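Local coordinates for polycyclic ketone monooxygenase (Myceliophthora thermophila, PDB 5MQ6), which uses FAD and NADPH to insert one oxygen atom beside the carbonyl of ketones, especially bulky polycyclic ones, giving esters or lactones with high enantioselectivity, at residues G147-A155 with R308-W318; V365-I373 with G624-S632. All coordinates share one frame; numbering follows the deposited sequence.

Running from the N terminus, the chain leaves helix 143-146, passes through loop 147-155 into helix 157-170, and returns at residues 308-318, where contact 1 closes a loop of 152 intervening residues rich in strand. Contact 2 opens only afterwards: the end of helix 363-366 and its following turn, 365-373, wait through 250 more residues, with more helix than strand, for 624-632, which leads into helix 630-641. The two closures are therefore in series, neither nesting nor crossing. Contact 1 joins a loop close to FAD-binding residues to the start of helix 315-322; contact 2 joins the end of helix 363-366 to the start of helix 630-641. Their centres lie 30 Å apart, and their nearest atoms about 15 Å.

Contact 1 (G147-A155 with R308-W318); sequences GYIPKSKYA and RGQRPTDPVEW
An isolated antiparallel beta bridge, with Ser-152 and Pro-312 as its non-hydrogen-bonded pair, ties the loop before helix 157-170 to the approach of helix 315-322. Lys-153 N donates to Arg-311 O (2.8 Å), and Thr-313 N to Lys-151 O (3.0 Å). Proline suits position 312 because the bridge asks no N-H of it. Gln-310 prolongs the pairing with its side chain: CG runs opposite the backbone N (chi1 172°) and the chain then bends at chi2, bringing the amide to the backbone of Tyr-154. There NE2 gives a hydrogen bond to a lone pair of Tyr-154 O, in the carbonyl plane, at 2.9 Å, while OE1 accepts from Tyr-154 N at 3.1 Å and also from Arg-311 N, so three bonds fix the amide's rotation.

At this end the guanidinium of Arg-308 lies flat on the Tyr-154 ring, CZ 3.5 Å from the ring centroid and the planes 20° apart, a cation-pi stack; Lys-153 CG lies over the rim of the opposite face. Arg-308 NH1 is held by Asp-133 O and Tyr-154 OH by Asp-354, which fixes both partners of the stack. At the far end Ile-149 lies over the indole of Trp-318, CG2 3.9 Å from the centroid of the six-membered ring in a CH-pi contact, a branched aliphatic group well matched to a broad flat face. Between the two ends of the contact, Thr-313 OG1 donates to Pro-150 O from above its carbonyl plane. Asp-314 caps the helix by accepting from Glu-317 N, and the Glu-317 carboxylate forms a salt bridge with Arg-311 through OE1 and NH2. Since Asp-133 binds FAD and the Arg-308 side chain lies about 7 Å from the cofactor, this bridge with its aromatic-guanidinium stack is consistent with a second-shell position beside the flavin site.

Contact 2 (V365-I373 with G624-S632); sequences VIGSPRHGI and GNLSQGMAS
Gln-628 NE2 spends both of its N-H groups close to the amide plane, one on Gly-372 O (2.9 Å) and one on Ser-627 OG (3.0 Å), whose hydroxyl is also bonded to His-586. The other end of the amide, OE1, accepts from a water 2.8 Å away that is itself bound by Gly-372 N. With CG set beside the backbone N (chi1 -55°) and a further bend at chi2, the chain folds back to bring the amide to the 369-373 turn. A leucine in its place would probably leave Gly-372 O without its side-chain donor and the turn less firmly held.

Backbone meets backbone where Ser-368 N donates to Ser-627 O, at 2.9 Å. A second water joins Ile-366 O and Leu-626 O to Gly-629 N. Glycine suits position 367, since a CB there would clash with Ser-627 C and Gly-629 N. Pro-369 lays its ring against Gln-628 O, CD 3.4 Å from that oxygen, and Ile-373 CG1 passes 3.9 Å from Gln-628 NE2. With little apolar contact, the join depends mainly on directional polar bonds and bridging waters, which probably help set how the two helix ends meet.

Contact 1 (G147-A155 with R308-W318)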
loop_
_atom_site.group_PDB
_atom_site.type_symbol
_atom_site.label_atom_id
_atom_site.label_comp_id
_atom_site.label_asym_id
_atom_site.label_seq_id
_atom_site.Cartn_x
_atom_site.Cartn_y
_atom_site.Cartn_z
ATOM N N GLY A 147 20.196 -12.179 -9.071
ATOM C CA GLY A 147 21.541 -11.598 -9.024
ATOM C C GLY A 147 21.695 -10.062 -9.101
ATOM O O GLY A 147 22.767 -9.569 -9.195
ATOM N N TYR A 148 20.634 -9.299 -9.004
ATOM C CA TYR A 148 20.690 -7.869 -9.168
ATOM C C TYR A 148 21.202 -7.194 -7.895
ATOM O O TYR A 148 20.884 -7.628 -6.770
ATOM C CB TYR A 148 19.322 -7.321 -9.501
ATOM C CG TYR A 148 19.360 -5.837 -9.740
ATOM C CD1 TYR A 148 20.091 -5.307 -10.818
ATOM C CD2 TYR A 148 18.719 -4.957 -8.886
ATOM C CE1 TYR A 148 20.154 -3.953 -11.048
ATOM C CE2 TYR A 148 18.790 -3.566 -9.109
ATOM C CZ TYR A 148 19.523 -3.077 -10.164
ATOM O OH TYR A 148 19.602 -1.743 -10.378
ATOM N N ILE A 149 22.025 -6.159 -8.082
ATOM C CA ILE A 149 22.624 -5.405 -6.966
ATOM C C ILE A 149 22.053 -4.030 -7.126
ATOM O O ILE A 149 22.415 -3.346 -8.067
ATOM C CB ILE A 149 24.189 -5.346 -7.032
ATOM C CG1 ILE A 149 24.753 -6.723 -6.922
ATOM C CG2 ILE A 149 24.797 -4.527 -5.892
ATOM C CD1 ILE A 149 26.231 -6.864 -7.199
ATOM N N PRO A 150 21.155 -3.603 -6.218
ATOM C CA PRO A 150 20.682 -2.267 -6.268
ATOM C C PRO A 150 21.802 -1.207 -6.145
ATOM O O PRO A 150 22.800 -1.462 -5.456
ATOM C CB PRO A 150 19.678 -2.197 -5.106
ATOM C CG PRO A 150 19.267 -3.598 -4.909
ATOM C CD PRO A 150 20.579 -4.305 -5.075
ATOM N N LYS A 151 21.597 -0.084 -6.832
ATOM C CA LYS A 151 22.604 0.980 -6.997
ATOM C C LYS A 151 22.827 1.817 -5.739
ATOM O O LYS A 151 23.891 2.347 -5.551
ATOM C CB LYS A 151 22.216 1.916 -8.120
ATOM C CG LYS A 151 22.306 1.274 -9.511
ATOM C CD LYS A 151 21.478 2.048 -10.524
ATOM C CE LYS A 151 21.539 1.404 -11.928
ATOM N NZ LYS A 151 20.407 1.834 -12.807
ATOM N N SER A 152 21.798 1.929 -4.917
ATOM C CA SER A 152 21.763 2.778 -3.704
ATOM C C SER A 152 21.033 2.091 -2.533
ATOM O O SER A 152 20.403 0.975 -2.680
ATOM C CB SER A 152 21.068 4.073 -4.022
ATOM O OG SER A 152 21.732 4.734 -5.097
ATOM N N LYS A 153 21.117 2.753 -1.383
ATOM C CA LYS A 153 20.394 2.308 -0.187
ATOM C C LYS A 153 18.857 2.326 -0.348
ATOM O O LYS A 153 18.230 1.499 0.197
ATOM C CB LYS A 153 20.764 3.068 1.085
ATOM C CG LYS A 153 20.206 2.353 2.329
ATOM C CD LYS A 153 21.172 2.319 3.489
ATOM C CE LYS A 153 20.614 1.816 4.797
ATOM N NZ LYS A 153 21.152 0.436 5.136
ATOM N N TYR A 154 18.340 3.308 -1.050
ATOM C CA TYR A 154 16.964 3.520 -1.371
ATOM C C TYR A 154 16.896 3.621 -2.909
ATOM O O TYR A 154 17.551 4.474 -3.554
ATOM C CB TYR A 154 16.448 4.779 -0.713
ATOM C CG TYR A 154 16.686 4.673 0.792
ATOM C CD1 TYR A 154 15.956 3.709 1.577
ATOM C CD2 TYR A 154 17.694 5.401 1.416
ATOM C CE1 TYR A 154 16.219 3.515 2.913
ATOM C CE2 TYR A 154 17.986 5.162 2.757
ATOM C CZ TYR A 154 17.233 4.274 3.503
ATOM O OH TYR A 154 17.503 4.066 4.804
ATOM N N ALA A 155 16.070 2.771 -3.488
ATOM C CA ALA A 155 15.857 2.759 -4.939
ATOM C C ALA A 155 14.948 3.841 -5.448
ATOM O O ALA A 155 13.885 4.112 -4.881
ATOM C CB ALA A 155 15.293 1.370 -5.370
ATOM N N ARG A 308 16.802 10.496 6.225
ATOM C CA ARG A 308 16.916 9.443 5.198
ATOM C C ARG A 308 18.267 8.760 5.111
ATOM O O ARG A 308 18.350 7.502 5.106
ATOM C CB ARG A 308 16.546 10.010 3.843
ATOM C CG ARG A 308 16.662 9.073 2.630
ATOM C CD ARG A 308 15.511 8.111 2.618
ATOM N NE ARG A 308 15.548 7.187 3.784
ATOM C CZ ARG A 308 14.582 6.270 4.043
ATOM N NH1 ARG A 308 13.516 6.105 3.229
ATOM N NH2 ARG A 308 14.700 5.475 5.100
ATOM N N GLY A 309 19.350 9.531 4.958
ATOM C CA GLY A 309 20.615 8.893 4.780
ATOM C C GLY A 309 20.847 8.019 3.547
ATOM O O GLY A 309 21.370 6.885 3.619
ATOM N N GLN A 310 20.501 8.583 2.406
ATOM C CA GLN A 310 20.724 7.960 1.105
ATOM C C GLN A 310 22.214 7.869 0.926
ATOM O O GLN A 310 22.935 8.750 1.409
ATOM C CB GLN A 310 20.075 8.747 -0.010
ATOM C CG GLN A 310 20.425 8.259 -1.421
ATOM C CD GLN A 310 19.839 6.871 -1.724
ATOM O OE1 GLN A 310 20.105 5.875 -1.030
ATOM N NE2 GLN A 310 19.057 6.788 -2.789
ATOM N N ARG A 311 22.648 6.801 0.257
ATOM C CA ARG A 311 24.009 6.352 0.187
ATOM C C ARG A 311 24.093 5.427 -1.077
ATOM O O ARG A 311 23.168 4.620 -1.356
ATOM C CB ARG A 311 24.218 5.502 1.451
ATOM C CG ARG A 311 25.557 5.464 2.093
ATOM C CD ARG A 311 25.671 4.429 3.253
ATOM N NE ARG A 311 25.162 3.126 2.857
ATOM C CZ ARG A 311 25.741 2.249 2.010
ATOM N NH1 ARG A 311 26.968 2.472 1.521
ATOM N NH2 ARG A 311 25.092 1.106 1.659
ATOM N N PRO A 312 25.185 5.519 -1.851
ATOM C CA PRO A 312 25.414 4.533 -2.930
ATOM C C PRO A 312 25.746 3.150 -2.355
ATOM O O PRO A 312 26.207 3.056 -1.248
ATOM C CB PRO A 312 26.606 5.135 -3.703
ATOM C CG PRO A 312 27.284 6.002 -2.663
ATOM C CD PRO A 312 26.147 6.635 -1.930
ATOM N N THR A 313 25.453 2.073 -3.056
ATOM C CA THR A 313 25.793 0.731 -2.569
ATOM C C THR A 313 27.337 0.605 -2.615
ATOM O O THR A 313 27.929 1.011 -3.594
ATOM C CB THR A 313 25.177 -0.407 -3.482
ATOM O OG1 THR A 313 23.764 -0.334 -3.433
ATOM C CG2 THR A 313 25.572 -1.764 -3.036
ATOM N N ASP A 314 27.928 0.019 -1.583
ATOM C CA ASP A 314 29.368 -0.264 -1.525
ATOM C C ASP A 314 29.662 -1.716 -1.821
ATOM O O ASP A 314 29.209 -2.588 -1.075
ATOM C CB ASP A 314 29.964 0.026 -0.137
ATOM C CG ASP A 314 31.416 -0.442 -0.048
ATOM O OD1 ASP A 314 32.218 0.017 -0.865
ATOM O OD2 ASP A 314 31.751 -1.324 0.765
ATOM N N PRO A 315 30.507 -1.988 -2.818
ATOM C CA PRO A 315 30.653 -3.384 -3.282
ATOM C C PRO A 315 31.292 -4.284 -2.282
ATOM O O PRO A 315 31.075 -5.499 -2.359
ATOM C CB PRO A 315 31.563 -3.273 -4.500
ATOM C CG PRO A 315 31.554 -1.817 -4.871
ATOM C CD PRO A 315 31.392 -1.091 -3.576
ATOM N N VAL A 316 32.056 -3.704 -1.345
ATOM C CA VAL A 316 32.631 -4.511 -0.245
ATOM C C VAL A 316 31.571 -4.790 0.826
ATOM O O VAL A 316 31.496 -5.890 1.409
ATOM C CB VAL A 316 34.003 -3.978 0.348
ATOM C CG1 VAL A 316 34.544 -2.704 -0.355
ATOM C CG2 VAL A 316 33.967 -3.847 1.881
ATOM N N GLU A 317 30.773 -3.782 1.099
ATOM C CA GLU A 317 29.689 -3.939 2.049
ATOM C C GLU A 317 28.668 -4.998 1.493
ATOM O O GLU A 317 28.291 -6.011 2.182
ATOM C CB GLU A 317 29.053 -2.576 2.297
ATOM C CG GLU A 317 28.376 -2.419 3.629
ATOM C CD GLU A 317 27.093 -1.629 3.488
ATOM O OE1 GLU A 317 26.897 -1.002 2.398
ATOM O OE2 GLU A 317 26.274 -1.657 4.452
ATOM N N TRP A 318 28.285 -4.803 0.235
ATOM C CA TRP A 318 27.505 -5.825 -0.499
ATOM C C TRP A 318 27.854 -7.316 -0.222
ATOM O O TRP A 318 27.037 -8.085 0.212
ATOM C CB TRP A 318 27.570 -5.532 -2.011
ATOM C CG TRP A 318 26.728 -6.511 -2.740
ATOM C CD1 TRP A 318 27.140 -7.587 -3.450
ATOM C CD2 TRP A 318 25.300 -6.547 -2.724
ATOM N NE1 TRP A 318 26.054 -8.308 -3.874
ATOM C CE2 TRP A 318 24.912 -7.675 -3.456
ATOM C CE3 TRP A 318 24.319 -5.739 -2.137
ATOM C CZ2 TRP A 318 23.586 -7.993 -3.654
ATOM C CZ3 TRP A 318 23.000 -6.041 -2.354
ATOM C CH2 TRP A 318 22.641 -7.150 -3.099
HETATM O O HOH W 1 23.729 0.447 3.837
HETATM O O HOH W 2 20.156 5.132 5.659
#

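Contact 2 (V365-I373 with G624-S632)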
loop_
_atom_site.group_PDB
_atom_site.type_symbol
_atom_site.label_atom_id
_atom_site.label_comp_id
_atom_site.label_asym_id
_atom_site.label_seq_id
_atom_site.Cartn_x
_atom_site.Cartn_y
_atom_site.Cartn_z
ATOM N N VAL A 365 0.850 -0.395 15.831
ATOM C CA VAL A 365 -0.042 -0.702 14.727
ATOM C C VAL A 365 0.295 -1.975 14.016
ATOM O O VAL A 365 -0.531 -2.416 13.260
ATOM C CB VAL A 365 -0.229 0.381 13.678
ATOM C CG1 VAL A 365 -1.134 1.486 14.250
ATOM C CG2 VAL A 365 1.111 0.893 13.147
ATOM N N ILE A 366 1.496 -2.499 14.211
ATOM C CA ILE A 366 1.957 -3.740 13.570
ATOM C C ILE A 366 1.798 -5.000 14.428
ATOM O O ILE A 366 1.449 -6.057 13.900
ATOM C CB ILE A 366 3.457 -3.557 13.180
ATOM C CG1 ILE A 366 3.563 -2.515 12.111
ATOM C CG2 ILE A 366 4.052 -4.840 12.758
ATOM C CD1 ILE A 366 2.553 -2.659 11.025
ATOM N N GLY A 367 1.977 -4.882 15.742
ATOM C CA GLY A 367 2.009 -6.055 16.616
ATOM C C GLY A 367 3.393 -6.132 17.224
ATOM O O GLY A 367 4.330 -5.522 16.733
ATOM N N SER A 368 3.535 -6.917 18.259
ATOM C CA SER A 368 4.819 -7.252 18.847
ATOM C C SER A 368 4.729 -8.624 19.396
ATOM O O SER A 368 3.738 -8.910 19.984
ATOM C CB SER A 368 5.108 -6.308 20.046
ATOM O OG SER A 368 6.369 -6.592 20.617
ATOM N N PRO A 369 5.755 -9.482 19.249
ATOM C CA PRO A 369 5.649 -10.765 19.960
ATOM C C PRO A 369 6.113 -10.724 21.402
ATOM O O PRO A 369 6.276 -11.792 22.038
ATOM C CB PRO A 369 6.631 -11.661 19.201
ATOM C CG PRO A 369 7.709 -10.719 18.709
ATOM C CD PRO A 369 6.981 -9.420 18.447
ATOM N N ARG A 370 6.403 -9.563 21.943
ATOM C CA ARG A 370 7.157 -9.551 23.170
ATOM C C ARG A 370 6.327 -9.228 24.370
ATOM O O ARG A 370 6.854 -9.282 25.470
ATOM C CB ARG A 370 8.217 -8.488 23.032
ATOM C CG ARG A 370 9.370 -8.669 23.942
ATOM C CD ARG A 370 9.853 -7.326 24.338
ATOM N NE ARG A 370 10.905 -6.872 23.475
ATOM C CZ ARG A 370 11.312 -5.605 23.417
ATOM N NH1 ARG A 370 10.683 -4.642 24.131
ATOM N NH2 ARG A 370 12.344 -5.285 22.608
ATOM N N HIS A 371 5.081 -8.807 24.186
ATOM C CA HIS A 371 4.365 -8.265 25.294
ATOM C C HIS A 371 3.090 -9.000 25.583
ATOM O O HIS A 371 2.275 -8.454 26.272
ATOM C CB HIS A 371 4.040 -6.772 25.080
ATOM C CG HIS A 371 5.237 -5.932 24.871
ATOM N ND1 HIS A 371 5.970 -5.414 25.914
ATOM C CD2 HIS A 371 5.876 -5.564 23.746
ATOM C CE1 HIS A 371 6.987 -4.730 25.435
ATOM N NE2 HIS A 371 6.960 -4.817 24.121
ATOM N N GLY A 372 2.891 -10.211 25.095
ATOM C CA GLY A 372 1.624 -10.946 25.333
ATOM C C GLY A 372 0.469 -10.412 24.488
ATOM O O GLY A 372 0.695 -9.693 23.534
ATOM N N ILE A 373 -0.752 -10.757 24.885
ATOM C CA ILE A 373 -1.975 -10.357 24.253
ATOM C C ILE A 373 -2.678 -9.440 25.201
ATOM O O ILE A 373 -2.674 -9.669 26.396
ATOM C CB ILE A 373 -2.816 -11.606 23.934
ATOM C CG1 ILE A 373 -2.191 -12.304 22.706
ATOM C CG2 ILE A 373 -4.281 -11.235 23.679
ATOM C CD1 ILE A 373 -2.403 -13.798 22.598
ATOM N N GLY A 624 -9.631 -7.066 11.819
ATOM C CA GLY A 624 -8.248 -6.686 12.136
ATOM C C GLY A 624 -7.308 -7.830 11.996
ATOM O O GLY A 624 -7.600 -8.795 11.301
ATOM N N ASN A 625 -6.173 -7.707 12.667
ATOM C CA ASN A 625 -5.043 -8.545 12.499
ATOM C C ASN A 625 -4.630 -9.227 13.785
ATOM O O ASN A 625 -5.063 -8.900 14.870
ATOM C CB ASN A 625 -3.887 -7.675 12.016
ATOM C CG ASN A 625 -3.858 -7.479 10.510
ATOM O OD1 ASN A 625 -4.486 -8.159 9.779
ATOM N ND2 ASN A 625 -2.995 -6.579 10.063
ATOM N N LEU A 626 -3.783 -10.234 13.643
ATOM C CA LEU A 626 -3.081 -10.785 14.754
ATOM C C LEU A 626 -2.249 -9.620 15.333
ATOM O O LEU A 626 -2.023 -8.635 14.653
ATOM C CB LEU A 626 -2.185 -11.866 14.240
ATOM C CG LEU A 626 -2.804 -13.050 13.541
ATOM C CD1 LEU A 626 -1.681 -13.881 13.002
ATOM C CD2 LEU A 626 -3.561 -13.892 14.551
ATOM N N SER A 627 -1.836 -9.721 16.599
ATOM C CA SER A 627 -1.186 -8.635 17.316
ATOM C C SER A 627 0.308 -8.934 17.588
ATOM O O SER A 627 0.950 -8.177 18.342
ATOM C CB SER A 627 -1.903 -8.356 18.640
ATOM O OG SER A 627 -1.811 -9.467 19.513
ATOM N N GLN A 628 0.847 -10.024 17.009
ATOM C CA GLN A 628 2.138 -10.497 17.401
ATOM C C GLN A 628 3.280 -10.304 16.428
ATOM O O GLN A 628 4.403 -10.749 16.712
ATOM C CB GLN A 628 2.037 -11.935 17.808
ATOM C CG GLN A 628 1.001 -12.219 18.909
ATOM C CD GLN A 628 1.385 -11.679 20.269
ATOM O OE1 GLN A 628 2.237 -12.238 20.905
ATOM N NE2 GLN A 628 0.754 -10.581 20.724
ATOM N N GLY A 629 3.005 -9.611 15.327
ATOM C CA GLY A 629 3.940 -9.344 14.224
ATOM C C GLY A 629 4.174 -10.372 13.140
ATOM O O GLY A 629 3.825 -11.602 13.262
ATOM N N MET A 630 4.807 -9.893 12.076
ATOM C CA MET A 630 4.977 -10.717 10.864
ATOM C C MET A 630 5.746 -12.035 11.127
ATOM O O MET A 630 5.351 -13.115 10.653
ATOM C CB MET A 630 5.577 -9.917 9.699
ATOM C CG MET A 630 5.699 -10.763 8.426
ATOM S SD MET A 630 4.071 -11.186 7.682
ATOM C CE MET A 630 3.200 -9.697 7.643
ATOM N N ALA A 631 6.819 -11.994 11.911
ATOM C CA ALA A 631 7.623 -13.214 12.105
ATOM C C ALA A 631 6.775 -14.316 12.713
ATOM O O ALA A 631 6.883 -15.494 12.335
ATOM C CB ALA A 631 8.854 -12.961 13.052
ATOM N N SER A 632 5.977 -13.922 13.721
ATOM C CA SER A 632 5.086 -14.863 14.419
ATOM C C SER A 632 3.999 -15.486 13.467
ATOM O O SER A 632 3.834 -16.679 13.422
ATOM C CB SER A 632 4.415 -14.138 15.569
ATOM O OG SER A 632 3.497 -15.010 16.222
HETATM O O HOH W 3 -1.067 -5.320 12.125
HETATM O O HOH W 4 0.829 -8.621 13.772
HETATM O O HOH W 5 3.743 -11.947 23.229
#